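Local coordinates for protein BrkA translocator (Bordetella pertussis, PDB 3QQ2) that forms the outer-membrane beta-barrel pore through which the passenger domain of BrkA, a protein that inhibits the classical complement pathway, reaches the bacterial surface, at residues A[20-25]-A[50-56]; A[41-47]-A[74-80]; A[190-196]-A[211-217]. The protein carries 1 engineered substitution. All blocks are in the same frame, centred on the assembly; numbering follows the deposited sequence.

Overall arrangement
All three interactions are antiparallel strand pairings in the wall of one autotransporter beta-barrel, the translocator domain of BrkA. Interactions 1 and 2 share strand 42-57: its residues 50-56 pair with strand 21-34 in interaction 1, and its residues 42-47 with strand 62-78 in interaction 2. Their centres are 31 Å apart, on opposite sides of the chain's centre, at different levels of the barrel. Interaction 3, in the later hairpin of strands 186-201 and 207-221, has its centre 25 Å from each of the others, with nearest atoms about 12 Å away. In each, side chains alternate between barrel interior and outer surface, the interior ones being mainly polar or aromatic.

Interaction 1: residues A[20-25]-A[50-56]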
loop_
_atom_site.group_PDB
_atom_site.type_symbol
_atom_site.label_atom_id
_atom_site.label_comp_id
_atom_site.label_asym_id
_atom_site.label_seq_id
_atom_site.Cartn_x
_atom_site.Cartn_y
_atom_site.Cartn_z
ATOM N N ALA A 20 -15.777 -5.027 -48.360
ATOM C CA ALA A 20 -14.371 -5.291 -48.650
ATOM C C ALA A 20 -13.499 -4.695 -47.541
ATOM O O ALA A 20 -12.294 -4.450 -47.737
ATOM C CB ALA A 20 -13.997 -4.691 -49.978
ATOM N N GLY A 21 -14.118 -4.462 -46.382
ATOM C CA GLY A 21 -13.466 -3.792 -45.267
ATOM C C GLY A 21 -14.049 -2.407 -45.073
ATOM O O GLY A 21 -14.865 -1.966 -45.884
ATOM N N GLY A 22 -13.644 -1.730 -43.994
ATOM C CA GLY A 22 -14.088 -0.356 -43.704
ATOM C C GLY A 22 -13.663 0.179 -42.340
ATOM O O GLY A 22 -13.003 -0.518 -41.577
ATOM N N PRO A 23 -14.004 1.442 -42.039
ATOM C CA PRO A 23 -13.773 1.991 -40.721
ATOM C C PRO A 23 -14.948 1.645 -39.846
ATOM O O PRO A 23 -16.036 1.396 -40.368
ATOM C CB PRO A 23 -13.785 3.490 -40.982
ATOM C CG PRO A 23 -14.774 3.649 -42.060
ATOM C CD PRO A 23 -14.548 2.458 -42.958
ATOM N N TRP A 24 -14.739 1.627 -38.534
ATOM C CA TRP A 24 -15.829 1.361 -37.572
ATOM C C TRP A 24 -15.599 2.048 -36.230
ATOM O O TRP A 24 -14.475 2.351 -35.875
ATOM C CB TRP A 24 -16.091 -0.146 -37.398
ATOM C CG TRP A 24 -14.900 -0.938 -36.998
ATOM C CD1 TRP A 24 -14.057 -1.624 -37.822
ATOM C CD2 TRP A 24 -14.415 -1.156 -35.663
ATOM N NE1 TRP A 24 -13.074 -2.258 -37.087
ATOM C CE2 TRP A 24 -13.278 -1.993 -35.760
ATOM C CE3 TRP A 24 -14.841 -0.742 -34.398
ATOM C CZ2 TRP A 24 -12.554 -2.401 -34.648
ATOM C CZ3 TRP A 24 -14.129 -1.158 -33.294
ATOM C CH2 TRP A 24 -12.989 -1.972 -33.423
ATOM N N ALA A 25 -16.672 2.339 -35.514
ATOM C CA ALA A 25 -16.547 2.816 -34.151
ATOM C C ALA A 25 -17.522 2.094 -33.234
ATOM O O ALA A 25 -18.692 1.861 -33.588
ATOM C CB ALA A 25 -16.764 4.321 -34.084
ATOM N N GLU A 50 -13.955 2.020 -28.862
ATOM C CA GLU A 50 -13.006 1.524 -29.868
ATOM C C GLU A 50 -13.153 2.204 -31.245
ATOM O O GLU A 50 -14.236 2.690 -31.614
ATOM C CB GLU A 50 -13.091 0.014 -30.003
ATOM C CG GLU A 50 -11.997 -0.642 -29.235
ATOM C CD GLU A 50 -12.174 -2.148 -29.034
ATOM O OE1 GLU A 50 -13.318 -2.685 -29.133
ATOM O OE2 GLU A 50 -11.136 -2.791 -28.739
ATOM N N ILE A 51 -12.063 2.252 -31.997
ATOM C CA ILE A 51 -12.149 2.726 -33.371
ATOM C C ILE A 51 -11.275 1.846 -34.216
ATOM O O ILE A 51 -10.236 1.403 -33.749
ATOM C CB ILE A 51 -11.822 4.222 -33.487
ATOM C CG1 ILE A 51 -12.943 4.903 -34.200
ATOM C CG2 ILE A 51 -10.489 4.505 -34.163
ATOM C CD1 ILE A 51 -13.381 6.046 -33.426
ATOM N N GLY A 52 -11.694 1.542 -35.434
ATOM C CA GLY A 52 -10.984 0.522 -36.160
ATOM C C GLY A 52 -11.237 0.397 -37.637
ATOM O O GLY A 52 -12.181 0.969 -38.186
ATOM N N LEU A 53 -10.381 -0.381 -38.283
ATOM C CA LEU A 53 -10.373 -0.488 -39.720
ATOM C C LEU A 53 -9.845 -1.862 -40.088
ATOM O O LEU A 53 -8.930 -2.376 -39.449
ATOM C CB LEU A 53 -9.503 0.632 -40.308
ATOM C CG LEU A 53 -9.004 0.518 -41.749
ATOM C CD1 LEU A 53 -10.110 0.685 -42.766
ATOM C CD2 LEU A 53 -7.937 1.542 -41.994
ATOM N N ASP A 54 -10.451 -2.471 -41.098
ATOM C CA ASP A 54 -9.969 -3.743 -41.635
ATOM C C ASP A 54 -10.085 -3.714 -43.150
ATOM O O ASP A 54 -10.862 -2.936 -43.684
ATOM C CB ASP A 54 -10.750 -4.931 -41.052
ATOM C CG ASP A 54 -12.234 -4.667 -40.969
ATOM O OD1 ASP A 54 -12.689 -4.113 -39.949
ATOM O OD2 ASP A 54 -12.948 -4.998 -41.934
ATOM N N ARG A 55 -9.278 -4.522 -43.831
ATOM C CA ARG A 55 -9.451 -4.772 -45.263
ATOM C C ARG A 55 -9.959 -6.206 -45.445
ATOM O O ARG A 55 -9.639 -7.099 -44.653
ATOM C CB ARG A 55 -8.158 -4.535 -46.056
ATOM C CG ARG A 55 -8.365 -4.378 -47.575
ATOM C CD ARG A 55 -8.709 -2.917 -47.993
ATOM N NE ARG A 55 -9.661 -2.814 -49.117
ATOM C CZ ARG A 55 -10.515 -1.797 -49.311
ATOM N NH1 ARG A 55 -10.562 -0.773 -48.466
ATOM N NH2 ARG A 55 -11.343 -1.803 -50.356
ATOM N N GLY A 56 -10.767 -6.412 -46.477
ATOM C CA GLY A 56 -11.373 -7.711 -46.728
ATOM C C GLY A 56 -10.980 -8.310 -48.058
ATOM O O GLY A 56 -10.657 -7.586 -49.007
#
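The strands 21-25 and 50-56 run antiparallel, their axes at 174° and 4.6 Å apart at closest approach. Gly22/Asp54 and Trp24/Gly52 are the hydrogen-bonded pairs; Gly21/Arg55, Pro23/Leu53 and Ala25/Ile51 alternate with them as non-hydrogen-bonded pairs. Trp24 N donates to Gly52 O (2.7 Å) and Gly52 N to Trp24 O (2.9 Å). Asp54 N reaches Gly22 O at 3.2 Å, while the return bond from Gly22 N to Asp54 O (3.0 Å) is weak. A further bond, Gly56 N to Ala20 O (2.8 Å), extends the pairing beyond Gly21.

Glycine is well chosen here. Gly21 has a positive phi, and a side chain on it would strike Asp54 O. Gly52 lets the indole of Trp24, in a p rotamer, lie across the neighbouring strand: Gly52 CA sits 3.7 Å from the centroid of the five-membered ring, a CH-pi contact over its face, where a beta-carbon would collide with CZ2. At the ring edge, Trp24 CZ3 meets Glu50 CB at 3.6 Å. The other face is mostly apolar, with Ala25 CB 3.9 Å from Ile51 CD1 alongside Pro23 and Leu53, as suits the outer surface of a membrane barrel; Arg55 lies toward the end of the pairing.

Trp24 and Asp54 point into the barrel, where both bond to Tyr95; Asp54 also forms a salt bridge with Arg281, and Glu50 with Arg26 and Arg111. Strand 271-282 flanks residues 20-25, with Pro23 and Ala25 bonded to its backbone, which closes the barrel between first and last strands, while strand 62-78 flanks residues 50-56.

Interaction 2: residues A[41-47]-A[74-80]; sequences AYDQTVS and YADRTYP
Backbone hydrogen bonds join strands 42-47 and 74-78, antiparallel neighbours in a beta-barrel hairpin. Ser47 N donates to Tyr74 O (2.6 Å), Tyr74 N to Ser47 O (2.7 Å), Asp76 N to Thr45 O (2.8 Å), Thr45 N to Asp76 O (3.0 Å) and Asp43 N to Thr78 O (3.1 Å). Ser47/Tyr74 and Thr45/Asp76 are thus hydrogen-bonded pairs, with Val46/Ala75 a non-hydrogen-bonded pair between them (CA-CA 4.3 Å). The strand axes approach to 4.6 Å at 166°, in extended conformation.

Asp43, Thr45, Ser47, Tyr74, Asp76 and Thr78 make a polar outer face, whereas Tyr42, Gln44, Val46, Ala75 and Arg77 belong to the inner side. Arg77 (chi1 t, chi2 t, chi3 m) lays its flat, charged guanidinium on the Tyr42 ring (chi1 p): planes 13° apart, centres 4.4 Å apart, an off-centre cation-pi stack. Gln44 (p, t) brings OE1 to 3.0 Å from Arg77 NE. Tyr119 packs against Arg77 and Tyr79, and Tyr79 OH bonds to Ser175 of the second subunit. Tyr42 CB touches Tyr79 CD1 at 3.7 Å, and Arg77 NH1 donates to Tyr79 OH at 3.0 Å.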
loop_
_atom_site.group_PDB
_atom_site.type_symbol
_atom_site.label_atom_id
_atom_site.label_comp_id
_atom_site.label_asym_id
_atom_site.label_seq_id
_atom_site.Cartn_x
_atom_site.Cartn_y
_atom_site.Cartn_z
ATOM N N ALA A 41 -16.948 -7.042 -2.038
ATOM C CA ALA A 41 -18.038 -6.245 -2.575
ATOM C C ALA A 41 -17.548 -4.921 -3.150
ATOM O O ALA A 41 -17.006 -4.073 -2.439
ATOM C CB ALA A 41 -19.128 -6.014 -1.516
ATOM N N TYR A 42 -17.727 -4.774 -4.456
ATOM C CA TYR A 42 -17.547 -3.499 -5.133
ATOM C C TYR A 42 -18.422 -3.406 -6.372
ATOM O O TYR A 42 -18.695 -4.414 -7.029
ATOM C CB TYR A 42 -16.085 -3.246 -5.503
ATOM C CG TYR A 42 -15.448 -4.272 -6.408
ATOM C CD1 TYR A 42 -14.755 -5.355 -5.884
ATOM C CD2 TYR A 42 -15.508 -4.142 -7.784
ATOM C CE1 TYR A 42 -14.153 -6.291 -6.709
ATOM C CE2 TYR A 42 -14.905 -5.067 -8.618
ATOM C CZ TYR A 42 -14.234 -6.140 -8.070
ATOM O OH TYR A 42 -13.638 -7.057 -8.900
ATOM N N ASP A 43 -18.872 -2.194 -6.674
ATOM C CA ASP A 43 -19.602 -1.934 -7.899
ATOM C C ASP A 43 -18.741 -1.095 -8.818
ATOM O O ASP A 43 -18.229 -0.054 -8.415
ATOM C CB ASP A 43 -20.899 -1.198 -7.595
ATOM C CG ASP A 43 -21.889 -2.056 -6.838
ATOM O OD1 ASP A 43 -23.113 -1.781 -6.937
ATOM O OD2 ASP A 43 -21.454 -3.008 -6.149
ATOM N N GLN A 44 -18.567 -1.536 -10.051
ATOM C CA GLN A 44 -17.876 -0.693 -10.979
ATOM C C GLN A 44 -18.673 -0.458 -12.235
ATOM O O GLN A 44 -19.472 -1.300 -12.658
ATOM C CB GLN A 44 -16.517 -1.277 -11.320
ATOM C CG GLN A 44 -16.588 -2.641 -11.965
ATOM C CD GLN A 44 -15.237 -3.268 -12.209
ATOM O OE1 GLN A 44 -14.268 -2.993 -11.490
ATOM N NE2 GLN A 44 -15.166 -4.144 -13.217
ATOM N N THR A 45 -18.452 0.716 -12.816
ATOM C CA THR A 45 -18.956 1.039 -14.134
ATOM C C THR A 45 -17.780 1.074 -15.084
ATOM O O THR A 45 -16.885 1.897 -14.914
ATOM C CB THR A 45 -19.652 2.397 -14.165
ATOM O OG1 THR A 45 -20.697 2.417 -13.194
ATOM C CG2 THR A 45 -20.258 2.627 -15.515
ATOM N N VAL A 46 -17.802 0.175 -16.071
ATOM C CA VAL A 46 -16.794 0.083 -17.131
ATOM C C VAL A 46 -17.321 0.703 -18.425
ATOM O O VAL A 46 -18.300 0.186 -18.989
ATOM C CB VAL A 46 -16.506 -1.369 -17.459
ATOM C CG1 VAL A 46 -15.211 -1.473 -18.200
ATOM C CG2 VAL A 46 -16.432 -2.160 -16.209
ATOM N N SER A 47 -16.679 1.775 -18.910
ATOM C CA SER A 47 -17.091 2.413 -20.172
ATOM C C SER A 47 -15.984 2.420 -21.191
ATOM O O SER A 47 -14.842 2.563 -20.817
ATOM C CB SER A 47 -17.546 3.841 -19.931
ATOM O OG SER A 47 -18.944 3.882 -19.657
ATOM N N TYR A 74 -12.520 3.243 -19.515
ATOM C CA TYR A 74 -12.659 3.920 -18.234
ATOM C C TYR A 74 -13.479 3.056 -17.272
ATOM O O TYR A 74 -14.642 2.724 -17.530
ATOM C CB TYR A 74 -13.247 5.331 -18.424
ATOM C CG TYR A 74 -13.623 6.075 -17.144
ATOM C CD1 TYR A 74 -14.612 7.078 -17.158
ATOM C CD2 TYR A 74 -12.996 5.788 -15.913
ATOM C CE1 TYR A 74 -14.970 7.782 -15.980
ATOM C CE2 TYR A 74 -13.346 6.479 -14.728
ATOM C CZ TYR A 74 -14.333 7.469 -14.770
ATOM O OH TYR A 74 -14.678 8.142 -13.610
ATOM N N ALA A 75 -12.838 2.657 -16.179
ATOM C CA ALA A 75 -13.486 1.886 -15.123
ATOM C C ALA A 75 -13.544 2.754 -13.894
ATOM O O ALA A 75 -12.523 3.255 -13.444
ATOM C CB ALA A 75 -12.724 0.608 -14.840
ATOM N N ASP A 76 -14.748 2.940 -13.371
ATOM C CA ASP A 76 -14.980 3.729 -12.170
ATOM C C ASP A 76 -15.573 2.870 -11.041
ATOM O O ASP A 76 -16.720 2.466 -11.102
ATOM C CB ASP A 76 -15.909 4.887 -12.518
ATOM C CG ASP A 76 -16.117 5.841 -11.363
ATOM O OD1 ASP A 76 -16.623 6.960 -11.632
ATOM O OD2 ASP A 76 -15.767 5.491 -10.199
ATOM N N ARG A 77 -14.788 2.625 -10.003
ATOM C CA ARG A 77 -15.147 1.654 -8.967
ATOM C C ARG A 77 -15.608 2.251 -7.603
ATOM O O ARG A 77 -15.488 3.449 -7.356
ATOM C CB ARG A 77 -13.983 0.682 -8.778
ATOM C CG ARG A 77 -14.390 -0.653 -8.219
ATOM C CD ARG A 77 -13.213 -1.545 -7.957
ATOM N NE ARG A 77 -12.598 -2.004 -9.193
ATOM C CZ ARG A 77 -11.665 -2.949 -9.257
ATOM N NH1 ARG A 77 -11.243 -3.559 -8.144
ATOM N NH2 ARG A 77 -11.151 -3.286 -10.441
ATOM N N THR A 78 -16.142 1.403 -6.729
ATOM C CA THR A 78 -16.686 1.844 -5.451
ATOM C C THR A 78 -16.742 0.684 -4.475
ATOM O O THR A 78 -17.382 -0.323 -4.763
ATOM C CB THR A 78 -18.115 2.391 -5.615
ATOM O OG1 THR A 78 -18.076 3.581 -6.401
ATOM C CG2 THR A 78 -18.725 2.715 -4.278
ATOM N N TYR A 79 -16.057 0.836 -3.337
ATOM C CA TYR A 79 -16.096 -0.117 -2.220
ATOM C C TYR A 79 -17.062 0.474 -1.208
ATOM O O TYR A 79 -17.370 1.662 -1.309
ATOM C CB TYR A 79 -14.700 -0.319 -1.624
ATOM C CG TYR A 79 -13.697 -0.842 -2.628
ATOM C CD1 TYR A 79 -13.635 -2.204 -2.943
ATOM C CD2 TYR A 79 -12.827 0.019 -3.278
ATOM C CE1 TYR A 79 -12.733 -2.689 -3.879
ATOM C CE2 TYR A 79 -11.929 -0.452 -4.216
ATOM C CZ TYR A 79 -11.884 -1.806 -4.511
ATOM O OH TYR A 79 -10.981 -2.265 -5.445
ATOM N N PRO A 80 -17.565 -0.343 -0.246
ATOM C CA PRO A 80 -18.746 0.057 0.573
ATOM C C PRO A 80 -18.666 1.428 1.310
ATOM O O PRO A 80 -19.061 2.455 0.741
ATOM C CB PRO A 80 -18.921 -1.129 1.545
ATOM C CG PRO A 80 -18.318 -2.298 0.806
ATOM C CD PRO A 80 -17.113 -1.708 0.109
#

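Interaction 3: residues A[190-196]-A[211-217]; sequences GRLGLRF and YARLGWT
Extended strands 190-196 and 211-217 form an antiparallel barrel hairpin (axes 4.5 Å apart, 167°). Leu192/Trp216, Leu194/Leu214 and Phe196/Ala212 are hydrogen-bonded pairs, Arg191/Thr217, Gly193/Gly215 and Arg195/Arg213 non-hydrogen-bonded ones. Trp216 N lies 2.6 Å from Leu192 O. Phe196 N lies 3.1 Å from Ala212 O.

Inside the barrel, Arg195 (chi1 p, chi2 t, chi3 -99°) spreads over the face of Tyr211 (p), a cation-pi contact with CZ 4.4 Å from the ring centroid. Thr217 (t) donates OG1 to Gly190 O (2.6 Å) and accepts from Arg191 NH1 (2.8 Å; Arg191 chi1 t, chi2 130°, chi3 p). Gly193 and Gly215 suit the path of Arg213 (chi1 -144°, chi2 t, chi3 p), whose guanidinium a beta-carbon on either would strike. Outside, Leu192 (m, t) sets CG 4.0 Å from CE3 of Trp216 (t), beside Leu194 and Leu214 (both t), an apolar surface fit for lipid.

Arg213 hydrogen-bonds Gln159 and salt-bridges Glu263. Strand 154-173 flanks 190-196, with salt bridges Glu161-Arg191 and Glu157-Arg195; strand 241-252 flanks 211-217.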
loop_
_atom_site.group_PDB
_atom_site.type_symbol
_atom_site.label_atom_id
_atom_site.label_comp_id
_atom_site.label_asym_id
_atom_site.label_seq_id
_atom_site.Cartn_x
_atom_site.Cartn_y
_atom_site.Cartn_z
ATOM N N GLY A 190 -14.165 -18.496 -20.614
ATOM C CA GLY A 190 -14.939 -19.286 -21.584
ATOM C C GLY A 190 -16.288 -18.599 -21.720
ATOM O O GLY A 190 -16.792 -18.042 -20.736
ATOM N N ARG A 191 -16.861 -18.590 -22.926
ATOM C CA ARG A 191 -18.231 -18.097 -23.091
ATOM C C ARG A 191 -19.110 -18.817 -24.134
ATOM O O ARG A 191 -18.764 -18.930 -25.316
ATOM C CB ARG A 191 -18.265 -16.587 -23.257
ATOM C CG ARG A 191 -19.675 -16.020 -23.417
ATOM C CD ARG A 191 -19.952 -14.832 -22.476
ATOM N NE ARG A 191 -19.333 -13.547 -22.854
ATOM C CZ ARG A 191 -18.072 -13.207 -22.588
ATOM N NH1 ARG A 191 -17.267 -14.058 -21.965
ATOM N NH2 ARG A 191 -17.602 -12.016 -22.951
ATOM N N LEU A 192 -20.252 -19.304 -23.635
ATOM C CA LEU A 192 -21.269 -20.027 -24.395
ATOM C C LEU A 192 -22.522 -19.182 -24.503
ATOM O O LEU A 192 -22.891 -18.496 -23.549
ATOM C CB LEU A 192 -21.620 -21.319 -23.679
ATOM C CG LEU A 192 -20.565 -22.414 -23.636
ATOM C CD1 LEU A 192 -21.272 -23.709 -23.338
ATOM C CD2 LEU A 192 -19.825 -22.541 -24.945
ATOM N N GLY A 193 -23.177 -19.241 -25.659
ATOM C CA GLY A 193 -24.353 -18.432 -25.929
ATOM C C GLY A 193 -25.060 -18.804 -27.217
ATOM O O GLY A 193 -24.520 -19.526 -28.069
ATOM N N LEU A 194 -26.284 -18.301 -27.357
ATOM C CA LEU A 194 -27.092 -18.523 -28.540
ATOM C C LEU A 194 -27.955 -17.304 -28.814
ATOM O O LEU A 194 -28.570 -16.770 -27.890
ATOM C CB LEU A 194 -27.982 -19.725 -28.298
ATOM C CG LEU A 194 -28.949 -20.158 -29.391
ATOM C CD1 LEU A 194 -28.299 -21.126 -30.374
ATOM C CD2 LEU A 194 -30.129 -20.804 -28.728
ATOM N N ARG A 195 -27.995 -16.852 -30.068
ATOM C CA ARG A 195 -28.990 -15.835 -30.467
ATOM C C ARG A 195 -30.040 -16.343 -31.478
ATOM O O ARG A 195 -29.725 -17.140 -32.364
ATOM C CB ARG A 195 -28.339 -14.497 -30.894
ATOM C CG ARG A 195 -27.450 -14.499 -32.139
ATOM C CD ARG A 195 -26.393 -13.325 -32.106
ATOM N NE ARG A 195 -26.741 -12.116 -32.879
ATOM C CZ ARG A 195 -26.546 -11.971 -34.195
ATOM N NH1 ARG A 195 -26.030 -12.963 -34.912
ATOM N NH2 ARG A 195 -26.881 -10.836 -34.811
ATOM N N PHE A 196 -31.285 -15.906 -31.309
ATOM C CA PHE A 196 -32.332 -16.165 -32.275
ATOM C C PHE A 196 -32.787 -14.850 -32.826
ATOM O O PHE A 196 -33.142 -13.961 -32.063
ATOM C CB PHE A 196 -33.555 -16.781 -31.615
ATOM C CG PHE A 196 -33.399 -18.215 -31.263
ATOM C CD1 PHE A 196 -32.962 -19.130 -32.209
ATOM C CD2 PHE A 196 -33.712 -18.656 -29.976
ATOM C CE1 PHE A 196 -32.827 -20.467 -31.889
ATOM C CE2 PHE A 196 -33.574 -19.981 -29.633
ATOM C CZ PHE A 196 -33.135 -20.903 -30.592
ATOM N N TYR A 211 -32.689 -9.653 -32.638
ATOM C CA TYR A 211 -32.442 -10.989 -32.067
ATOM C C TYR A 211 -32.511 -10.842 -30.564
ATOM O O TYR A 211 -32.285 -9.738 -30.034
ATOM C CB TYR A 211 -31.042 -11.488 -32.431
ATOM C CG TYR A 211 -29.965 -10.577 -31.880
ATOM C CD1 TYR A 211 -29.504 -10.725 -30.578
ATOM C CD2 TYR A 211 -29.436 -9.526 -32.652
ATOM C CE1 TYR A 211 -28.550 -9.870 -30.071
ATOM C CE2 TYR A 211 -28.467 -8.683 -32.150
ATOM C CZ TYR A 211 -28.029 -8.867 -30.862
ATOM O OH TYR A 211 -27.071 -8.046 -30.336
ATOM N N ALA A 212 -32.812 -11.937 -29.877
ATOM C CA ALA A 212 -32.618 -11.986 -28.443
ATOM C C ALA A 212 -31.541 -13.041 -28.118
ATOM O O ALA A 212 -31.356 -13.997 -28.878
ATOM C CB ALA A 212 -33.896 -12.251 -27.765
ATOM N N ARG A 213 -30.808 -12.846 -27.016
ATOM C CA ARG A 213 -29.551 -13.583 -26.784
ATOM C C ARG A 213 -29.459 -14.173 -25.402
ATOM O O ARG A 213 -29.666 -13.459 -24.421
ATOM C CB ARG A 213 -28.329 -12.666 -26.995
ATOM C CG ARG A 213 -27.109 -13.388 -27.625
ATOM C CD ARG A 213 -25.783 -12.646 -27.498
ATOM N NE ARG A 213 -25.349 -12.601 -26.095
ATOM C CZ ARG A 213 -24.508 -13.461 -25.515
ATOM N NH1 ARG A 213 -23.967 -14.457 -26.210
ATOM N NH2 ARG A 213 -24.196 -13.316 -24.232
ATOM N N LEU A 214 -29.122 -15.459 -25.319
ATOM C CA LEU A 214 -28.863 -16.092 -24.027
ATOM C C LEU A 214 -27.435 -16.553 -23.944
ATOM O O LEU A 214 -26.939 -17.198 -24.871
ATOM C CB LEU A 214 -29.763 -17.292 -23.796
ATOM C CG LEU A 214 -29.344 -18.211 -22.638
ATOM C CD1 LEU A 214 -29.999 -17.825 -21.312
ATOM C CD2 LEU A 214 -29.673 -19.626 -22.995
ATOM N N GLY A 215 -26.787 -16.249 -22.820
ATOM C CA GLY A 215 -25.378 -16.573 -22.655
ATOM C C GLY A 215 -24.939 -17.027 -21.283
ATOM O O GLY A 215 -25.477 -16.604 -20.268
ATOM N N TRP A 216 -23.948 -17.899 -21.268
ATOM C CA TRP A 216 -23.267 -18.262 -20.051
ATOM C C TRP A 216 -21.797 -17.851 -20.153
ATOM O O TRP A 216 -21.199 -17.907 -21.241
ATOM C CB TRP A 216 -23.362 -19.762 -19.850
ATOM C CG TRP A 216 -22.595 -20.291 -18.677
ATOM C CD1 TRP A 216 -22.965 -20.244 -17.355
ATOM C CD2 TRP A 216 -21.347 -20.981 -18.720
ATOM N NE1 TRP A 216 -22.016 -20.858 -16.575
ATOM C CE2 TRP A 216 -21.011 -21.319 -17.384
ATOM C CE3 TRP A 216 -20.480 -21.355 -19.758
ATOM C CZ2 TRP A 216 -19.845 -22.009 -17.058
ATOM C CZ3 TRP A 216 -19.312 -22.043 -19.434
ATOM C CH2 TRP A 216 -19.008 -22.359 -18.093
ATOM N N THR A 217 -21.219 -17.426 -19.027
ATOM C CA THR A 217 -19.779 -17.199 -18.968
ATOM C C THR A 217 -19.197 -17.370 -17.575
ATOM O O THR A 217 -19.846 -17.077 -16.567
ATOM C CB THR A 217 -19.368 -15.837 -19.559
ATOM O OG1 THR A 217 -17.993 -15.891 -19.944
ATOM C CG2 THR A 217 -19.571 -14.704 -18.568
#